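Local atomic coordinates of mandelate racemase/muconate lactonizing enzyme (Polaromonas sp., PDB entry 2OG9), a protein that probably catalyses abstraction of the proton alpha to a carboxylate, as in the racemization of mandelate or a related 2-hydroxy acid. Residues Thr259-Glu265 and Ala281-Met286. Sequence-based numbering, arbitrary orientation.
Sequences TPIATGE and AADYLM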
ATOM      1  N   THR A 259      12.224  -2.388  23.960  1.00 22.16           N
ATOM      2  CA  THR A 259      11.273  -2.550  25.057  1.00 22.70           C
ATOM      3  C   THR A 259       9.834  -2.628  24.563  1.00 18.98           C
ATOM      4  O   THR A 259       9.372  -1.767  23.813  1.00 18.79           O
ATOM      5  CB  THR A 259      11.363  -1.381  26.053  1.00 23.85           C
ATOM      6  OG1 THR A 259      12.712  -1.261  26.522  1.00 24.51           O
ATOM      7  CG2 THR A 259      10.439  -1.625  27.247  1.00 24.67           C
ATOM      8  N   PRO A 260       9.103  -3.671  24.981  1.00 17.10           N
ATOM      9  CA  PRO A 260       7.712  -3.821  24.560  1.00 17.26           C
ATOM     10  C   PRO A 260       6.856  -2.651  25.030  1.00 18.12           C
ATOM     11  O   PRO A 260       7.074  -2.100  26.111  1.00 18.78           O
ATOM     12  CB  PRO A 260       7.288  -5.126  25.226  1.00 17.16           C
ATOM     13  CG  PRO A 260       8.563  -5.923  25.219  1.00 18.84           C
ATOM     14  CD  PRO A 260       9.589  -4.894  25.644  1.00 16.82           C
ATOM     15  N   ILE A 261       5.897  -2.274  24.195  1.00 16.42           N
ATOM     16  CA  ILE A 261       4.960  -1.214  24.506  1.00 17.09           C
ATOM     17  C   ILE A 261       3.654  -1.929  24.810  1.00 18.72           C
ATOM     18  O   ILE A 261       3.239  -2.820  24.069  1.00 16.38           O
ATOM     19  CB  ILE A 261       4.753  -0.279  23.306  1.00 19.62           C
ATOM     20  CG1 ILE A 261       6.086   0.379  22.943  1.00 19.98           C
ATOM     21  CG2 ILE A 261       3.670   0.765  23.624  1.00 20.12           C
ATOM     22  CD1 ILE A 261       6.734   1.132  24.097  1.00 20.47           C
ATOM     23  N   ALA A 262       3.022  -1.555  25.915  1.00 18.43           N
ATOM     24  CA  ALA A 262       1.768  -2.168  26.316  1.00 18.34           C
ATOM     25  C   ALA A 262       0.692  -1.103  26.355  1.00 18.80           C
ATOM     26  O   ALA A 262       0.908  -0.021  26.889  1.00 16.74           O
ATOM     27  CB  ALA A 262       1.914  -2.801  27.687  1.00 19.83           C
ATOM     28  N   THR A 263      -0.466  -1.406  25.786  1.00 18.74           N
ATOM     29  CA  THR A 263      -1.560  -0.446  25.797  1.00 19.86           C
ATOM     30  C   THR A 263      -2.886  -1.144  25.514  1.00 19.22           C
ATOM     31  O   THR A 263      -2.909  -2.328  25.173  1.00 18.84           O
ATOM     32  CB  THR A 263      -1.321   0.664  24.750  1.00 20.95           C
ATOM     33  OG1 THR A 263      -2.330   1.673  24.886  1.00 23.91           O
ATOM     34  CG2 THR A 263      -1.361   0.089  23.344  1.00 22.42           C
ATOM     35  N   GLY A 264      -3.985  -0.413  25.679  1.00 17.94           N
ATOM     36  CA  GLY A 264      -5.300  -0.972  25.417  1.00 19.65           C
ATOM     37  C   GLY A 264      -6.263  -1.003  26.591  1.00 20.60           C
ATOM     38  O   GLY A 264      -7.466  -1.180  26.401  1.00 19.33           O
ATOM     39  N   GLU A 265      -5.749  -0.817  27.805  1.00 22.40           N
ATOM     40  CA  GLU A 265      -6.589  -0.858  28.999  1.00 25.30           C
ATOM     41  C   GLU A 265      -7.735   0.152  28.999  1.00 24.49           C
ATOM     42  O   GLU A 265      -8.750  -0.066  29.655  1.00 23.41           O
ATOM     43  CB  GLU A 265      -5.734  -0.659  30.260  1.00 28.55           C
ATOM     44  CG  GLU A 265      -5.045   0.697  30.338  1.00 32.63           C
ATOM     45  CD  GLU A 265      -4.040   0.794  31.473  1.00 35.48           C
ATOM     46  OE1 GLU A 265      -4.453   0.998  32.636  1.00 36.24           O
ATOM     47  OE2 GLU A 265      -2.828   0.659  31.200  1.00 37.58           O
ATOM     48  N   ALA A 281       0.284  -1.276  17.159  1.00 21.33           N
ATOM     49  CA  ALA A 281       0.584  -0.316  18.209  1.00 21.28           C
ATOM     50  C   ALA A 281       0.883  -0.906  19.582  1.00 21.88           C
ATOM     51  O   ALA A 281       1.135  -0.161  20.530  1.00 22.78           O
ATOM     52  CB  ALA A 281      -0.567   0.677  18.320  1.00 22.68           C
ATOM     53  N   ALA A 282       0.865  -2.227  19.704  1.00 19.50           N
ATOM     54  CA  ALA A 282       1.137  -2.836  21.004  1.00 21.46           C
ATOM     55  C   ALA A 282       1.766  -4.219  20.944  1.00 21.24           C
ATOM     56  O   ALA A 282       1.303  -5.099  20.218  1.00 21.40           O
ATOM     57  CB  ALA A 282      -0.146  -2.896  21.819  1.00 21.27           C
ATOM     58  N   ASP A 283       2.826  -4.399  21.722  1.00 19.22           N
ATOM     59  CA  ASP A 283       3.517  -5.678  21.811  1.00 17.13           C
ATOM     60  C   ASP A 283       2.687  -6.525  22.777  1.00 16.35           C
ATOM     61  O   ASP A 283       2.494  -7.725  22.563  1.00 16.80           O
ATOM     62  CB  ASP A 283       4.927  -5.453  22.339  1.00 19.95           C
ATOM     63  CG  ASP A 283       5.774  -4.649  21.375  1.00 21.76           C
ATOM     64  OD1 ASP A 283       6.112  -5.187  20.300  1.00 23.45           O
ATOM     65  OD2 ASP A 283       6.080  -3.478  21.681  1.00 20.14           O
ATOM     66  N   TYR A 284       2.208  -5.879  23.838  1.00 15.86           N
ATOM     67  CA  TYR A 284       1.341  -6.500  24.845  1.00 16.57           C
ATOM     68  C   TYR A 284      -0.006  -5.789  24.780  1.00 16.48           C
ATOM     69  O   TYR A 284      -0.097  -4.607  25.113  1.00 18.00           O
ATOM     70  CB  TYR A 284       1.894  -6.317  26.264  1.00 16.40           C
ATOM     71  CG  TYR A 284       3.051  -7.218  26.639  1.00 19.24           C
ATOM     72  CD1 TYR A 284       2.837  -8.522  27.089  1.00 20.72           C
ATOM     73  CD2 TYR A 284       4.363  -6.764  26.544  1.00 22.16           C
ATOM     74  CE1 TYR A 284       3.913  -9.353  27.435  1.00 23.08           C
ATOM     75  CE2 TYR A 284       5.437  -7.577  26.882  1.00 23.48           C
ATOM     76  CZ  TYR A 284       5.207  -8.867  27.322  1.00 25.36           C
ATOM     77  OH  TYR A 284       6.287  -9.669  27.612  1.00 29.01           O
ATOM     78  N   LEU A 285      -1.050  -6.495  24.358  1.00 13.96           N
ATOM     79  CA  LEU A 285      -2.375  -5.894  24.298  1.00 16.77           C
ATOM     80  C   LEU A 285      -3.005  -6.067  25.679  1.00 16.82           C
ATOM     81  O   LEU A 285      -2.921  -7.146  26.275  1.00 18.19           O
ATOM     82  CB  LEU A 285      -3.233  -6.588  23.233  1.00 16.84           C
ATOM     83  CG  LEU A 285      -4.563  -5.903  22.914  1.00 19.90           C
ATOM     84  CD1 LEU A 285      -4.299  -4.564  22.222  1.00 19.58           C
ATOM     85  CD2 LEU A 285      -5.397  -6.808  22.017  1.00 19.29           C
HETATM   86  N   MSE A 286      -3.642  -5.019  26.184  1.00 16.10           N
HETATM   87  CA  MSE A 286      -4.235  -5.085  27.513  1.00 16.74           C
HETATM   88  C   MSE A 286      -5.738  -4.878  27.570  1.00 15.84           C
HETATM   89  O   MSE A 286      -6.224  -3.908  28.154  1.00 16.88           O
HETATM   90  CB  MSE A 286      -3.538  -4.076  28.427  1.00 20.12           C
HETATM   91  CG  MSE A 286      -2.031  -4.273  28.475  1.00 25.45           C
HETATM   92 SE   MSE A 286      -1.203  -3.113  29.783  1.00 50.49          SE
HETATM   93  CE  MSE A 286      -1.646  -4.094  31.418  1.00 29.06           C
TER
HETATM   94  O   HOH W   1       8.514  -2.464  21.074  1.00 21.37           O
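Ala281 and Ala282 enter beside the neighbouring strand as small side chains that fit under helices: Ala281 touches His250 of helix 247-256, while Ala282 CB lies 3.6 Å from Thr263 CG2 and meets Leu276. Asp283 then does the work of a backbone group. Its OD2 accepts a hydrogen bond from Ile261 N (2.8 Å), and a water links OD2 to Thr259 O, while Asp283 N and Tyr284 N both donate to Ile261 O (2.9 and 3.2 Å). Strands 261-263 and 284-285 are parallel neighbours in the modified TIM barrel, (β/α)7β, of the enolase superfamily, joined by a β-α-β crossover through helix 270-278. Tyr284 O receives Thr263 N at 3.3 Å; the flat phenol ring takes Pro260 CB at its edge, 3.5 Å from CE2, and packs on Trp237 and on Pro221 of the second subunit. Leu285 turns to the other face, that of Thr263, where an apolar branched chain suits the cover of Leu276. Met286 N closes the ladder on Thr263 O (3.0 Å). Its long unbranched chain, modelled as selenomethionine, brings SE to 3.8 Å from Ala262 CB. At the positive phi of Gly264 a CB would jam against Thr263 O and also crowd Met286 N.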